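Local coordinates for diaminopimelate decarboxylase (Phaeodactylum tricornutum, PDB 7JPJ) that decarboxylates diaminopimelate in lysine biosynthesis, using pyridoxal 5'-phosphate as cofactor, works as an obligate dimer and shows substrate promiscuity, at the interface of chains A and B. Coordinates in Å, arbitrary orientation; residue numbers count along the deposited sequence, not the author numbering. Chains: chain A/B, Diaminopimelate decarboxylase.

Contact 1: the interface of chains A and B. Residues chain A 359, 362, 370-373; chain B 163-165, 171.
The carboxamide of A:Gln372 turns one flat face to the aliphatic part of B:Lys164, whose CG lies about 3.3 Å above the amide plane, over NE2. The two side chains run side by side in the same direction, and the methylenes brush the amide nitrogen without making a polar bond; CD of A:Gln372 to CG of B:Lys164 is 3.8 Å. Their backbones pair as an antiparallel beta bridge. The second flat group is the peptide that follows A:Glu371. Its carbonyl oxygen O takes a hydrogen bond from the backbone N of B:Thr165 at 3.0 Å, with 155° at the hydrogen. B:Thr165 also makes apolar contacts with its methyl. With chi1 at 60°, OG1 occupies the crowded position between backbone N and carbonyl carbon, which leaves the methyl CG2 anti to the carbonyl carbon and directed at two leucines. CG2 meets CD1 of A:Leu373 at 3.8 Å and CD2 of A:Leu362 at 3.9 Å, crossing both side chains at a slant. CB of B:Thr165 rests 3.6 Å from the backbone O of A:Ser359. A:Leu373 reaches further along chain B: its CD1 lies 3.4 Å from the carbonyl O of B:Ser163, while CD2 approaches the carbonyl O of B:Ser171. Backbone pairing and a methyl-leucine contact thus probably hold the loop 163-165 of chain B against chain A, helping to keep together the obligate dimer next to the CESGD active-site motif to which A:Ser359 belongs.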
# COMPACT_ATOMS: atom_id res chain seq x y z
N SER A 359 12.62 3.38 5.21
CA SER A 359 13.43 2.25 5.65
C SER A 359 12.77 0.92 5.30
O SER A 359 13.47 -0.06 5.01
CB SER A 359 13.68 2.33 7.16
OG SER A 359 12.58 2.91 7.83
N LEU A 362 11.95 -2.52 1.32
CA LEU A 362 12.87 -3.64 1.15
C LEU A 362 12.26 -4.64 0.18
O LEU A 362 11.08 -4.98 0.29
CB LEU A 362 13.16 -4.29 2.50
CG LEU A 362 13.99 -5.57 2.55
CD1 LEU A 362 15.31 -5.37 1.84
CD2 LEU A 362 14.21 -5.97 3.99
N PRO A 370 8.72 -8.77 7.24
CA PRO A 370 9.17 -7.69 6.36
C PRO A 370 10.13 -6.71 7.01
O PRO A 370 10.66 -5.84 6.31
CB PRO A 370 7.86 -6.99 5.97
CG PRO A 370 6.94 -7.26 7.11
CD PRO A 370 7.31 -8.62 7.66
N GLU A 371 10.37 -6.83 8.31
CA GLU A 371 11.29 -5.93 9.00
C GLU A 371 12.72 -6.44 9.03
O GLU A 371 13.61 -5.72 9.50
CB GLU A 371 10.80 -5.67 10.43
CG GLU A 371 9.55 -4.81 10.51
CD GLU A 371 9.49 -3.99 11.78
OE1 GLU A 371 9.91 -4.50 12.84
OE2 GLU A 371 9.02 -2.83 11.71
N GLN A 372 12.97 -7.66 8.56
CA GLN A 372 14.29 -8.26 8.59
C GLN A 372 14.87 -8.36 7.19
O GLN A 372 14.14 -8.45 6.20
CB GLN A 372 14.24 -9.65 9.24
CG GLN A 372 14.67 -9.68 10.70
CD GLN A 372 13.58 -9.19 11.64
OE1 GLN A 372 12.47 -8.87 11.22
NE2 GLN A 372 13.90 -9.12 12.93
N LEU A 373 16.20 -8.34 7.11
CA LEU A 373 16.91 -8.41 5.85
C LEU A 373 17.24 -9.85 5.48
O LEU A 373 17.46 -10.70 6.35
CB LEU A 373 18.22 -7.60 5.91
CG LEU A 373 18.19 -6.11 5.58
CD1 LEU A 373 17.57 -5.30 6.71
CD2 LEU A 373 19.59 -5.62 5.27
N SER B 163 20.16 -5.79 12.62
CA SER B 163 19.84 -6.68 11.52
C SER B 163 18.50 -6.33 10.86
O SER B 163 18.21 -6.78 9.76
CB SER B 163 19.80 -8.13 11.99
OG SER B 163 19.14 -8.94 11.04
N LYS B 164 17.70 -5.54 11.57
CA LYS B 164 16.43 -5.08 11.03
C LYS B 164 16.65 -3.86 10.14
O LYS B 164 17.74 -3.29 10.08
CB LYS B 164 15.45 -4.76 12.16
CG LYS B 164 15.02 -5.98 12.98
CD LYS B 164 13.87 -5.65 13.92
CE LYS B 164 14.37 -4.98 15.19
NZ LYS B 164 15.14 -5.92 16.06
N THR B 165 15.59 -3.45 9.45
CA THR B 165 15.65 -2.25 8.63
C THR B 165 15.78 -1.02 9.53
O THR B 165 15.01 -0.86 10.49
CB THR B 165 14.41 -2.14 7.75
OG1 THR B 165 13.24 -2.07 8.57
CG2 THR B 165 14.31 -3.35 6.83
N SER B 171 23.02 -1.87 8.37
CA SER B 171 21.82 -2.42 7.74
C SER B 171 21.16 -1.45 6.77
O SER B 171 20.31 -1.88 5.99
CB SER B 171 20.80 -2.82 8.81
OG SER B 171 20.99 -4.17 9.21

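Contact 2: the interface of chains A and B. Residues chain A 296, 313, 355, 407; chain B 104-106.
A:Gln296 of strand 289-300 and three loop residues of chain A, A:Asp313 just past strand 308-312, A:His355 just past strand 347-353 and A:Phe407 after the 3-10 helix 404-406, receive the B:104-106 loop that follows strand 99-101. B:Glu105 is the inserted side chain: CG is anti to its backbone N (chi1 173°) and the extended chain carries the carboxylate in among them. ND1 of A:His355 donates to OE1 of B:Glu105 at 2.8 Å, with 163° at the hydrogen; OE1 lies in the imidazole plane, at the ring edge. One face of that imidazole is covered by A:Phe407, whose CE2 stands 3.4 Å above the ring centre, a contact within chain A that probably helps to hold the ring's rotation. CE1 of A:Phe407 and CB of A:Asp313 also pack against the carboxylate carbon CD of B:Glu105. An alanine in place of B:Glu105 would probably leave ND1 of A:His355 without this partner and open a gap beside A:Phe407 and A:Asp313. The amide NE2 of A:Gln296 donates to the backbone O of B:Gln104 at 3.0 Å, coming from above the carbonyl plane at a C=O...N angle of 107°. A water, 2.9 Å from the backbone N of B:Gln104, links it to the carbonyl O of A:His355. The contact joins the partner subunit to the start of the segment carrying the predicted proton donor A:Cys357, and probably helps shape the active site at the dimer interface.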
# COMPACT_ATOMS: atom_id res chain seq x y z
N GLN A 296 19.86 1.15 -10.47
CA GLN A 296 20.33 2.52 -10.63
C GLN A 296 21.45 2.89 -9.67
O GLN A 296 22.07 3.95 -9.86
CB GLN A 296 19.16 3.50 -10.47
CG GLN A 296 18.35 3.29 -9.20
CD GLN A 296 18.59 4.38 -8.17
OE1 GLN A 296 19.40 5.28 -8.37
NE2 GLN A 296 17.89 4.29 -7.04
N ASP A 313 15.08 1.45 -9.41
CA ASP A 313 14.22 2.59 -9.69
C ASP A 313 12.75 2.25 -9.49
O ASP A 313 11.88 2.84 -10.13
CB ASP A 313 14.47 3.13 -11.10
CG ASP A 313 14.16 2.11 -12.19
OD1 ASP A 313 13.90 0.93 -11.88
OD2 ASP A 313 14.20 2.50 -13.38
N HIS A 355 13.40 2.43 -4.35
CA HIS A 355 13.77 3.83 -4.55
C HIS A 355 13.05 4.79 -3.62
O HIS A 355 13.37 5.99 -3.63
CB HIS A 355 13.53 4.24 -6.01
CG HIS A 355 12.09 4.13 -6.44
ND1 HIS A 355 11.65 4.59 -7.66
CD2 HIS A 355 11.01 3.61 -5.82
CE1 HIS A 355 10.35 4.36 -7.77
NE2 HIS A 355 9.94 3.77 -6.67
N PHE A 407 6.26 9.26 -7.22
CA PHE A 407 6.71 8.49 -8.38
C PHE A 407 5.51 8.16 -9.26
O PHE A 407 4.44 7.78 -8.76
CB PHE A 407 7.42 7.21 -7.94
CG PHE A 407 8.85 7.42 -7.52
CD1 PHE A 407 9.79 7.87 -8.43
CD2 PHE A 407 9.25 7.16 -6.22
CE1 PHE A 407 11.11 8.06 -8.05
CE2 PHE A 407 10.56 7.35 -5.83
CZ PHE A 407 11.49 7.80 -6.74
N GLN B 104 16.86 8.33 -2.94
CA GLN B 104 17.50 7.07 -3.30
C GLN B 104 17.81 7.02 -4.79
O GLN B 104 18.82 6.42 -5.19
CB GLN B 104 16.59 5.90 -2.93
CG GLN B 104 16.50 5.61 -1.45
CD GLN B 104 17.73 4.93 -0.92
OE1 GLN B 104 18.74 5.57 -0.64
NE2 GLN B 104 17.66 3.61 -0.75
N GLU B 105 16.97 7.64 -5.61
CA GLU B 105 17.06 7.56 -7.07
C GLU B 105 17.33 8.96 -7.62
O GLU B 105 16.43 9.80 -7.66
CB GLU B 105 15.79 6.97 -7.65
CG GLU B 105 15.73 7.00 -9.17
CD GLU B 105 14.34 6.75 -9.71
OE1 GLU B 105 13.68 5.79 -9.26
OE2 GLU B 105 13.90 7.53 -10.58
N LEU B 106 18.57 9.19 -8.03
CA LEU B 106 18.93 10.46 -8.66
C LEU B 106 18.29 10.56 -10.04
O LEU B 106 18.53 9.70 -10.89
CB LEU B 106 20.45 10.56 -8.77
CG LEU B 106 21.06 11.92 -9.10
CD1 LEU B 106 20.79 12.92 -7.98
CD2 LEU B 106 22.55 11.79 -9.37
O HOH W 1 14.01 8.21 -2.78

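The centres of the C-alpha atoms of contact 1 and contact 2 are about 19 Å apart, and the contacts share no residue. What ties them is the short chain A segment around A:Cys357, the predicted proton donor: A:His355 belongs to contact 2 and A:Ser359 to contact 1. The centre of contact 2 is about 8 Å from A:Cys357. The centre of contact 1 is about 13 Å from A:Cys357. Chain B touches the segment through two separate loops, 104-106 and 163-165. Two-fold symmetry repeats both contacts with the chains exchanged, so dimerisation probably helps to order both active sites, in keeping with an obligate dimer.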